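Local coordinates for protein putative citrate lyase (Ralstonia eutropha, PDB 3QQW) that is a putative magnesium-dependent lyase of the HpcH/HpaI aldolase/citrate lyase family, probably cleaving citramalyl-CoA or a related acyl-CoA substrate, at residues S18-L22 / L216-V221; A233-A237 / A258-I263. All coordinates share one frame. Numbering follows the deposited sequence.

Contact 1. Residues S18-L22 / L216-V221; sequences SFPVL and LANGIV
At the N-terminal end of a TIM barrel, the extended loop 18-22, leading into the first strand (25-29), packs on the turn that carries helix 202-217 into strand 221-224. Build 18-22 with phi/psi near -65/136 at Phe19 and Pro20, opening to -119/152 at Leu22. The partner comes off the end of helix 202-217, passes through Gly219 at 59/39, a positive phi that favours glycine, and straightens by Val221. CA atoms pair Phe19 with Gly219 at 5.2 Å and Pro20 with Val221 at 6.9 Å; no hydrogen bond joins the segments. Phe19, chi1 t and chi2 75°, brings its ring edge-first to the turn: Phe19 CD1 lies 3.7 Å from Gly219 CA, while Phe19 CZ lies 4.0 Å from Leu216 CD2 and Phe19 CE2 3.7 Å from Val221 CG2. The ring also stacks with His185 of a second subunit, so this packing borders a subunit interface. Val221, chi1 t, sends the same CG2 to 3.8 Å from Leu22 CD1. Its backbone hydrogen-bonds to Glu171 and Leu173 of the neighbouring strand 170-175. Gly219 completes the fit with its bare backbone: its O sits 3.1 Å from Pro20 CD.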
ATOM      1  N   SER C  18      -9.536  11.095  22.602  1.00 73.39           N
ATOM      2  CA  SER C  18     -10.090   9.790  22.964  1.00 71.04           C
ATOM      3  C   SER C  18     -10.701   9.104  21.732  1.00 69.79           C
ATOM      4  O   SER C  18     -11.407   9.766  20.951  1.00 68.20           O
ATOM      5  CB  SER C  18     -11.135   9.938  24.062  1.00 74.90           C
ATOM      6  OG  SER C  18     -11.731   8.697  24.413  1.00 81.94           O
ATOM      7  N   PHE C  19     -10.407   7.779  21.552  1.00 61.62           N
ATOM      8  CA  PHE C  19     -10.947   6.976  20.451  1.00 56.45           C
ATOM      9  C   PHE C  19     -12.475   6.858  20.585  1.00 58.95           C
ATOM     10  O   PHE C  19     -12.953   6.707  21.712  1.00 60.17           O
ATOM     11  CB  PHE C  19     -10.294   5.597  20.405  1.00 56.47           C
ATOM     12  CG  PHE C  19     -10.555   4.845  19.122  1.00 54.05           C
ATOM     13  CD1 PHE C  19      -9.892   5.190  17.941  1.00 53.88           C
ATOM     14  CD2 PHE C  19     -11.444   3.776  19.091  1.00 52.46           C
ATOM     15  CE1 PHE C  19     -10.116   4.483  16.760  1.00 50.70           C
ATOM     16  CE2 PHE C  19     -11.654   3.067  17.913  1.00 52.07           C
ATOM     17  CZ  PHE C  19     -10.990   3.432  16.754  1.00 48.40           C
ATOM     18  N   PRO C  20     -13.273   7.013  19.500  1.00 53.63           N
ATOM     19  CA  PRO C  20     -14.729   6.963  19.670  1.00 52.98           C
ATOM     20  C   PRO C  20     -15.212   5.572  20.023  1.00 58.31           C
ATOM     21  O   PRO C  20     -14.752   4.589  19.426  1.00 58.88           O
ATOM     22  CB  PRO C  20     -15.283   7.425  18.315  1.00 53.19           C
ATOM     23  CG  PRO C  20     -14.106   7.853  17.502  1.00 56.95           C
ATOM     24  CD  PRO C  20     -12.910   7.191  18.081  1.00 53.70           C
ATOM     25  N   VAL C  21     -16.126   5.494  21.005  1.00 54.40           N
ATOM     26  CA  VAL C  21     -16.692   4.216  21.409  1.00 54.63           C
ATOM     27  C   VAL C  21     -18.044   4.101  20.735  1.00 52.51           C
ATOM     28  O   VAL C  21     -19.040   4.717  21.141  1.00 51.01           O
ATOM     29  CB  VAL C  21     -16.707   3.943  22.930  1.00 62.67           C
ATOM     30  CG1 VAL C  21     -15.275   3.846  23.429  1.00 65.38           C
ATOM     31  CG2 VAL C  21     -17.479   4.996  23.723  1.00 62.94           C
ATOM     32  N   LEU C  22     -18.032   3.375  19.610  1.00 43.39           N
ATOM     33  CA  LEU C  22     -19.227   3.220  18.824  1.00 38.63           C
ATOM     34  C   LEU C  22     -19.613   1.782  18.736  1.00 42.18           C
ATOM     35  O   LEU C  22     -18.754   0.895  18.773  1.00 43.01           O
ATOM     36  CB  LEU C  22     -19.020   3.800  17.417  1.00 35.93           C
ATOM     37  CG  LEU C  22     -18.607   5.260  17.318  1.00 37.93           C
ATOM     38  CD1 LEU C  22     -18.063   5.558  15.956  1.00 34.85           C
ATOM     39  CD2 LEU C  22     -19.767   6.177  17.632  1.00 39.98           C
ATOM     40  N   LEU C 216      -7.542   4.430  11.658  1.00 39.62           N
ATOM     41  CA  LEU C 216      -6.869   4.142  12.920  1.00 39.36           C
ATOM     42  C   LEU C 216      -5.729   5.118  13.196  1.00 45.92           C
ATOM     43  O   LEU C 216      -5.532   5.477  14.351  1.00 48.10           O
ATOM     44  CB  LEU C 216      -6.389   2.692  12.997  1.00 38.20           C
ATOM     45  CG  LEU C 216      -7.488   1.630  12.946  1.00 38.31           C
ATOM     46  CD1 LEU C 216      -6.892   0.273  12.918  1.00 37.40           C
ATOM     47  CD2 LEU C 216      -8.490   1.785  14.085  1.00 37.28           C
ATOM     48  N   ALA C 217      -5.047   5.611  12.154  1.00 42.29           N
ATOM     49  CA  ALA C 217      -3.982   6.612  12.319  1.00 42.75           C
ATOM     50  C   ALA C 217      -4.525   7.928  12.862  1.00 45.76           C
ATOM     51  O   ALA C 217      -3.772   8.694  13.441  1.00 46.31           O
ATOM     52  CB  ALA C 217      -3.284   6.866  10.993  1.00 42.52           C
ATOM     53  N   ASN C 218      -5.826   8.182  12.687  1.00 41.82           N
ATOM     54  CA  ASN C 218      -6.446   9.449  13.080  1.00 42.27           C
ATOM     55  C   ASN C 218      -7.562   9.308  14.128  1.00 44.65           C
ATOM     56  O   ASN C 218      -8.412  10.189  14.232  1.00 43.19           O
ATOM     57  CB  ASN C 218      -6.994  10.121  11.816  1.00 40.90           C
ATOM     58  CG  ASN C 218      -5.892  10.656  10.960  1.00 51.03           C
ATOM     59  OD1 ASN C 218      -5.333  11.709  11.245  1.00 45.84           O
ATOM     60  ND2 ASN C 218      -5.505   9.920   9.937  1.00 37.35           N
ATOM     61  N   GLY C 219      -7.547   8.221  14.891  1.00 41.98           N
ATOM     62  CA  GLY C 219      -8.545   7.965  15.934  1.00 42.04           C
ATOM     63  C   GLY C 219      -9.961   7.910  15.401  1.00 45.71           C
ATOM     64  O   GLY C 219     -10.889   8.435  16.020  1.00 46.89           O
ATOM     65  N   ILE C 220     -10.121   7.305  14.223  1.00 39.75           N
ATOM     66  CA  ILE C 220     -11.411   7.150  13.558  1.00 38.00           C
ATOM     67  C   ILE C 220     -11.716   5.667  13.493  1.00 40.96           C
ATOM     68  O   ILE C 220     -10.813   4.860  13.296  1.00 40.15           O
ATOM     69  CB  ILE C 220     -11.401   7.830  12.148  1.00 39.61           C
ATOM     70  CG1 ILE C 220     -11.269   9.374  12.288  1.00 42.43           C
ATOM     71  CG2 ILE C 220     -12.625   7.478  11.333  1.00 36.62           C
ATOM     72  CD1 ILE C 220     -10.832  10.050  11.043  1.00 52.62           C
ATOM     73  N   VAL C 221     -12.988   5.317  13.673  1.00 38.18           N
ATOM     74  CA  VAL C 221     -13.450   3.948  13.590  1.00 37.47           C
ATOM     75  C   VAL C 221     -13.565   3.531  12.099  1.00 40.06           C
ATOM     76  O   VAL C 221     -14.297   4.173  11.332  1.00 38.43           O
ATOM     77  CB  VAL C 221     -14.801   3.760  14.353  1.00 39.68           C
ATOM     78  CG1 VAL C 221     -15.464   2.430  14.007  1.00 37.87           C
ATOM     79  CG2 VAL C 221     -14.596   3.888  15.856  1.00 40.41           C
TER

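Contact 2. Residues A233-A237 / A258-I263; sequences AEVIA and AQIQPI
Two helical segments meet side by side here, the first turn of helix 233-247 and residues 258-263, at the start of the short helix 260-267. Their CA atoms come closest at Ala237 and Pro262, 4.9 Å apart, and the interface is apolar, without a hydrogen bond across it. Ile236 (chi1 m, chi2 t) points its CA-to-CB bond toward the partner: CG2 lies 3.8 Å from Ile263 CG1 and 4.0 Å from Pro262 CB, while CD1 reaches 3.8 Å from Gln259 CG. Pro262, its ring C-gamma exo, faces back between two alanines, with CG 3.9 Å from Ala233 CB and CB 4.4 Å from Ala237 CB. Ile263, chi1 m and chi2 t, also touches barrel strands 25-29 and 251-254. Gln259 (m, t, chi3 -47°) offers its aliphatic part to Ile236; its NE2 hydrogen-bonds to the carbonyls of Cys227 and Asn229, and its OE1 to Ile255 N. The pair is the packing of successive outer helices, following the seventh and eighth strands, of a TIM (beta/alpha)8 barrel.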
ATOM      1  N   ALA C 233     -26.673 -16.551   9.731  1.00 62.51           N
ATOM      2  CA  ALA C 233     -25.843 -16.023  10.824  1.00 60.25           C
ATOM      3  C   ALA C 233     -24.367 -16.418  10.709  1.00 64.59           C
ATOM      4  O   ALA C 233     -23.510 -15.567  10.938  1.00 63.31           O
ATOM      5  CB  ALA C 233     -26.383 -16.455  12.173  1.00 61.94           C
ATOM      6  N   GLU C 234     -24.073 -17.663  10.305  1.00 62.21           N
ATOM      7  CA  GLU C 234     -22.707 -18.172  10.167  1.00 61.86           C
ATOM      8  C   GLU C 234     -21.907 -17.427   9.086  1.00 63.14           C
ATOM      9  O   GLU C 234     -20.714 -17.186   9.291  1.00 60.72           O
ATOM     10  CB  GLU C 234     -22.705 -19.675   9.886  1.00 66.02           C
ATOM     11  CG  GLU C 234     -22.984 -20.507  11.125  1.00 79.63           C
ATOM     12  CD  GLU C 234     -22.796 -22.003  10.968  1.00101.67           C
ATOM     13  OE1 GLU C 234     -23.457 -22.604  10.089  1.00 92.20           O
ATOM     14  OE2 GLU C 234     -22.018 -22.582  11.761  1.00 96.34           O
ATOM     15  N   VAL C 235     -22.563 -17.068   7.956  1.00 58.63           N
ATOM     16  CA  VAL C 235     -21.960 -16.349   6.828  1.00 56.69           C
ATOM     17  C   VAL C 235     -21.727 -14.876   7.225  1.00 58.09           C
ATOM     18  O   VAL C 235     -20.673 -14.307   6.886  1.00 58.01           O
ATOM     19  CB  VAL C 235     -22.817 -16.471   5.536  1.00 60.90           C
ATOM     20  CG1 VAL C 235     -22.211 -15.666   4.387  1.00 59.28           C
ATOM     21  CG2 VAL C 235     -22.983 -17.926   5.125  1.00 63.22           C
ATOM     22  N   ILE C 236     -22.706 -14.276   7.945  1.00 50.86           N
ATOM     23  CA  ILE C 236     -22.628 -12.895   8.417  1.00 47.88           C
ATOM     24  C   ILE C 236     -21.463 -12.797   9.437  1.00 52.37           C
ATOM     25  O   ILE C 236     -20.575 -11.932   9.282  1.00 49.89           O
ATOM     26  CB  ILE C 236     -23.982 -12.358   8.987  1.00 49.05           C
ATOM     27  CG1 ILE C 236     -25.129 -12.532   7.973  1.00 48.89           C
ATOM     28  CG2 ILE C 236     -23.845 -10.883   9.417  1.00 46.64           C
ATOM     29  CD1 ILE C 236     -26.536 -12.690   8.577  1.00 57.23           C
ATOM     30  N   ALA C 237     -21.438 -13.732  10.426  1.00 49.33           N
ATOM     31  CA  ALA C 237     -20.400 -13.787  11.456  1.00 48.05           C
ATOM     32  C   ALA C 237     -19.011 -13.937  10.829  1.00 52.42           C
ATOM     33  O   ALA C 237     -18.071 -13.249  11.252  1.00 51.50           O
ATOM     34  CB  ALA C 237     -20.668 -14.922  12.404  1.00 50.31           C
ATOM     35  N   ALA C 258     -31.586  -9.561  10.954  1.00 51.00           N
ATOM     36  CA  ALA C 258     -30.960 -10.834  11.297  1.00 51.37           C
ATOM     37  C   ALA C 258     -29.416 -10.732  11.291  1.00 54.95           C
ATOM     38  O   ALA C 258     -28.756 -11.595  11.855  1.00 57.49           O
ATOM     39  CB  ALA C 258     -31.435 -11.912  10.336  1.00 53.36           C
ATOM     40  N   GLN C 259     -28.849  -9.671  10.685  1.00 48.67           N
ATOM     41  CA  GLN C 259     -27.390  -9.446  10.602  1.00 45.96           C
ATOM     42  C   GLN C 259     -26.806  -8.786  11.857  1.00 45.09           C
ATOM     43  O   GLN C 259     -25.611  -8.925  12.095  1.00 42.12           O
ATOM     44  CB  GLN C 259     -27.022  -8.570   9.389  1.00 45.06           C
ATOM     45  CG  GLN C 259     -27.530  -9.092   8.062  1.00 37.49           C
ATOM     46  CD  GLN C 259     -27.032  -8.335   6.877  1.00 53.52           C
ATOM     47  OE1 GLN C 259     -27.038  -7.113   6.841  1.00 52.61           O
ATOM     48  NE2 GLN C 259     -26.654  -9.055   5.839  1.00 52.57           N
ATOM     49  N   ILE C 260     -27.645  -8.086  12.660  1.00 41.67           N
ATOM     50  CA  ILE C 260     -27.228  -7.305  13.828  1.00 40.06           C
ATOM     51  C   ILE C 260     -26.489  -8.158  14.875  1.00 49.70           C
ATOM     52  O   ILE C 260     -25.302  -7.892  15.109  1.00 51.55           O
ATOM     53  CB  ILE C 260     -28.397  -6.490  14.447  1.00 40.64           C
ATOM     54  CG1 ILE C 260     -28.943  -5.486  13.401  1.00 38.25           C
ATOM     55  CG2 ILE C 260     -27.955  -5.780  15.763  1.00 36.47           C
ATOM     56  CD1 ILE C 260     -30.224  -4.807  13.736  1.00 36.19           C
ATOM     57  N   GLN C 261     -27.166  -9.139  15.503  1.00 47.02           N
ATOM     58  CA  GLN C 261     -26.550  -9.961  16.531  1.00 48.52           C
ATOM     59  C   GLN C 261     -25.273 -10.666  16.015  1.00 52.42           C
ATOM     60  O   GLN C 261     -24.259 -10.510  16.695  1.00 52.26           O
ATOM     61  CB  GLN C 261     -27.553 -10.943  17.149  1.00 52.40           C
ATOM     62  CG  GLN C 261     -27.548 -10.920  18.686  1.00 72.58           C
ATOM     63  CD  GLN C 261     -28.071  -9.635  19.288  1.00 77.58           C
ATOM     64  OE1 GLN C 261     -29.239  -9.286  19.141  1.00 72.37           O
ATOM     65  NE2 GLN C 261     -27.208  -8.920  19.981  1.00 62.89           N
ATOM     66  N   PRO C 262     -25.217 -11.315  14.816  1.00 50.31           N
ATOM     67  CA  PRO C 262     -23.933 -11.910  14.363  1.00 50.36           C
ATOM     68  C   PRO C 262     -22.798 -10.878  14.229  1.00 51.89           C
ATOM     69  O   PRO C 262     -21.663 -11.199  14.575  1.00 52.36           O
ATOM     70  CB  PRO C 262     -24.272 -12.514  12.995  1.00 52.22           C
ATOM     71  CG  PRO C 262     -25.732 -12.722  13.025  1.00 57.33           C
ATOM     72  CD  PRO C 262     -26.304 -11.623  13.863  1.00 51.99           C
ATOM     73  N   ILE C 263     -23.105  -9.633  13.799  1.00 45.72           N
ATOM     74  CA  ILE C 263     -22.089  -8.578  13.662  1.00 43.68           C
ATOM     75  C   ILE C 263     -21.610  -8.153  15.054  1.00 49.19           C
ATOM     76  O   ILE C 263     -20.396  -8.125  15.277  1.00 50.40           O
ATOM     77  CB  ILE C 263     -22.556  -7.377  12.804  1.00 44.79           C
ATOM     78  CG1 ILE C 263     -22.667  -7.777  11.307  1.00 45.03           C
ATOM     79  CG2 ILE C 263     -21.610  -6.168  12.968  1.00 44.19           C
ATOM     80  CD1 ILE C 263     -23.500  -6.841  10.417  1.00 49.31           C
TER

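In the fold
Contact 1 and contact 2 sit 24 Å apart between centres, with nearest atoms about 10 Å apart and no direct touch. Along the chain they come in series: contact 1 joins the loop before strand 25-29 to the turn before strand 221-224, where the strands begin, and contact 2 packs the helices after strands 221-224 and 251-254, where those strands finish. Both contacts also touch strand 251-254, the eighth strand: Leu22 and Val221 meet Arg251, and Ile263 meets Met252. The two thus lie at opposite ends of the closing part of the barrel, where strand 251-254 meets strand 25-29.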